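PDB 6GUQ: putative sugar binding protein from Geobacillus stearothermophilus, which probably serves as the solute-binding protein of a sugar uptake system and holds a beta-D-glucopyranose in the cleft between its two lobes. Local coordinates for residues A[166-171]-A[218-223]. Residues are numbered along the deposited sequence; the frame is centred on the assembly and turned at random.
Sequences AHQQLR and YGTSAL. With BGC (beta-D-glucopyranose), chain B.
Arg171 NH1 reaches Thr220 O at 2.8 Å where helix 166-179 faces the loop following strand 216-219, at the sugar cleft of this two-lobed periplasmic binding protein fold. The bond is fairly straight, 157° at the hydrogen, and Thr220 O lies only 9° out of the guanidinium plane. A chain extended from CG to NE brings the group there. NH1 also gives a hydrogen bond to glucose O1, while NH2 takes O2 at 2.9 Å and has a further partner in Asn135; one N-H of NH1 points to Thr220 O on the side of CD, and the edge formed by NH1 and NH2 faces glucose O1 and O2. A leucine in place of Arg171 would probably leave Thr220 O and glucose O1 and O2 without these donors and the sugar less firmly oriented.

Each segment adds one more bond to the sugar: His167 NE2 to glucose O3 at 2.6 Å, and the backbone N of Ala222 to ring oxygen O5 at 2.9 Å; Asp119, Asp247 and Gln267 are among the residues that complete the site. Gln168 NE2 lies 3.4 Å above the centre of the imidazole ring of His167, and His167 CD2 lies in turn over the rim of the guanidinium.

Hydroxyl donors make the other cross-links. Tyr218 OH bonds Arg171 O, a helix carbonyl, from above its plane, and the ring stacks with Phe175 further along the same helix. Bent at its second torsion, Gln168 presents OE1 to Thr220 OG1 at 2.6 Å; the hydroxyl stands 47° out of the amide plane, and OE1 also accepts from Gly161 N.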
loop_
_atom_site.group_PDB
_atom_site.type_symbol
_atom_site.label_atom_id
_atom_site.label_comp_id
_atom_site.label_asym_id
_atom_site.label_seq_id
_atom_site.Cartn_x
_atom_site.Cartn_y
_atom_site.Cartn_z
ATOM N N ALA A 166 -7.951 3.178 3.841
ATOM C CA ALA A 166 -8.489 1.944 4.405
ATOM C C ALA A 166 -7.415 0.872 4.537
ATOM O O ALA A 166 -7.429 0.085 5.493
ATOM C CB ALA A 166 -9.648 1.438 3.542
ATOM N N HIS A 167 -6.488 0.811 3.577
ATOM C CA HIS A 167 -5.413 -0.170 3.664
ATOM C C HIS A 167 -4.438 0.187 4.772
ATOM O O HIS A 167 -3.940 -0.710 5.466
ATOM C CB HIS A 167 -4.689 -0.329 2.310
ATOM C CG HIS A 167 -4.112 0.941 1.737
ATOM N ND1 HIS A 167 -4.645 2.197 1.963
ATOM C CD2 HIS A 167 -3.072 1.126 0.883
ATOM C CE1 HIS A 167 -3.941 3.097 1.297
ATOM N NE2 HIS A 167 -2.991 2.471 0.623
ATOM N N GLN A 168 -4.196 1.486 4.971
ATOM C CA GLN A 168 -3.307 1.929 6.036
ATOM C C GLN A 168 -3.868 1.553 7.400
ATOM O O GLN A 168 -3.150 1.011 8.250
ATOM C CB GLN A 168 -3.093 3.441 5.930
ATOM C CG GLN A 168 -2.434 3.876 4.655
ATOM C CD GLN A 168 -1.110 3.176 4.446
ATOM O OE1 GLN A 168 -0.097 3.531 5.059
ATOM N NE2 GLN A 168 -1.106 2.176 3.578
ATOM N N GLN A 169 -5.155 1.831 7.628
ATOM C CA GLN A 169 -5.785 1.437 8.884
ATOM C C GLN A 169 -5.655 -0.055 9.126
ATOM O O GLN A 169 -5.346 -0.475 10.246
ATOM C CB GLN A 169 -7.260 1.825 8.889
ATOM C CG GLN A 169 -7.510 3.311 8.955
ATOM C CD GLN A 169 -8.933 3.647 8.551
ATOM O OE1 GLN A 169 -9.378 3.279 7.470
ATOM N NE2 GLN A 169 -9.648 4.350 9.416
ATOM N N LEU A 170 -5.895 -0.873 8.083
ATOM C CA LEU A 170 -5.824 -2.325 8.234
ATOM C C LEU A 170 -4.400 -2.774 8.563
ATOM O O LEU A 170 -4.204 -3.622 9.444
ATOM C CB LEU A 170 -6.351 -3.028 6.965
ATOM C CG LEU A 170 -7.874 -2.915 6.715
ATOM C CD1 LEU A 170 -8.328 -3.415 5.344
ATOM C CD2 LEU A 170 -8.684 -3.643 7.796
ATOM N N ARG A 171 -3.393 -2.228 7.870
ATOM C CA ARG A 171 -2.014 -2.569 8.217
ATOM C C ARG A 171 -1.665 -2.127 9.639
ATOM O O ARG A 171 -0.875 -2.790 10.326
ATOM C CB ARG A 171 -1.039 -1.964 7.204
ATOM C CG ARG A 171 -1.205 -2.522 5.797
ATOM C CD ARG A 171 -0.473 -1.673 4.771
ATOM N NE ARG A 171 -0.916 -1.977 3.416
ATOM C CZ ARG A 171 -0.323 -1.547 2.302
ATOM N NH1 ARG A 171 0.743 -0.777 2.360
ATOM N NH2 ARG A 171 -0.801 -1.895 1.111
ATOM N N TYR A 218 7.847 1.083 12.652
ATOM C CA TYR A 218 7.024 0.320 11.715
ATOM C C TYR A 218 6.434 1.287 10.695
ATOM O O TYR A 218 5.698 2.207 11.059
ATOM C CB TYR A 218 5.909 -0.423 12.458
ATOM C CG TYR A 218 4.810 -1.056 11.594
ATOM C CD1 TYR A 218 5.122 -1.797 10.459
ATOM C CD2 TYR A 218 3.460 -0.961 11.953
ATOM C CE1 TYR A 218 4.127 -2.393 9.686
ATOM C CE2 TYR A 218 2.452 -1.551 11.178
ATOM C CZ TYR A 218 2.791 -2.271 10.052
ATOM O OH TYR A 218 1.797 -2.879 9.281
ATOM N N GLY A 219 6.762 1.100 9.425
ATOM C CA GLY A 219 6.234 1.936 8.354
ATOM C C GLY A 219 5.250 1.106 7.558
ATOM O O GLY A 219 5.514 -0.073 7.285
ATOM N N THR A 220 4.106 1.710 7.194
ATOM C CA THR A 220 3.009 0.958 6.590
ATOM C C THR A 220 2.788 1.241 5.104
ATOM O O THR A 220 1.893 0.625 4.507
ATOM C CB THR A 220 1.698 1.182 7.370
ATOM O OG1 THR A 220 1.150 2.476 7.093
ATOM C CG2 THR A 220 1.918 1.033 8.856
ATOM N N SER A 221 3.585 2.110 4.477
ATOM C CA SER A 221 3.493 2.335 3.037
ATOM C C SER A 221 4.896 2.381 2.428
ATOM O O SER A 221 5.908 2.364 3.133
ATOM C CB SER A 221 2.695 3.611 2.729
ATOM O OG SER A 221 3.362 4.778 3.194
ATOM N N ALA A 222 4.956 2.478 1.095
ATOM C CA ALA A 222 6.178 2.117 0.370
ATOM C C ALA A 222 7.382 3.008 0.696
ATOM O O ALA A 222 8.531 2.552 0.598
ATOM C CB ALA A 222 5.909 2.133 -1.135
ATOM N N LEU A 223 7.165 4.272 1.054
ATOM C CA LEU A 223 8.271 5.203 1.255
ATOM C C LEU A 223 8.557 5.513 2.728
ATOM O O LEU A 223 9.376 6.400 3.021
ATOM C CB LEU A 223 7.984 6.505 0.510
ATOM C CG LEU A 223 7.811 6.414 -1.008
ATOM C CD1 LEU A 223 7.195 7.702 -1.580
ATOM C CD2 LEU A 223 9.155 6.114 -1.651
HETATM C C2 BGC B . 0.542 0.989 -0.808
HETATM C C3 BGC B . -0.044 1.991 -1.741
HETATM C C4 BGC B . 0.487 3.349 -1.400
HETATM C C5 BGC B . 1.994 3.396 -1.512
HETATM C C6 BGC B . 2.436 4.753 -1.051
HETATM C C1 BGC B . 2.062 1.022 -0.794
HETATM O O1 BGC B . 2.502 0.303 0.273
HETATM O O2 BGC B . 0.158 -0.366 -1.121
HETATM O O3 BGC B . -1.461 2.082 -1.480
HETATM O O4 BGC B . -0.019 4.362 -2.267
HETATM O O5 BGC B . 2.608 2.399 -0.639
HETATM O O6 BGC B . 3.793 4.893 -1.345
#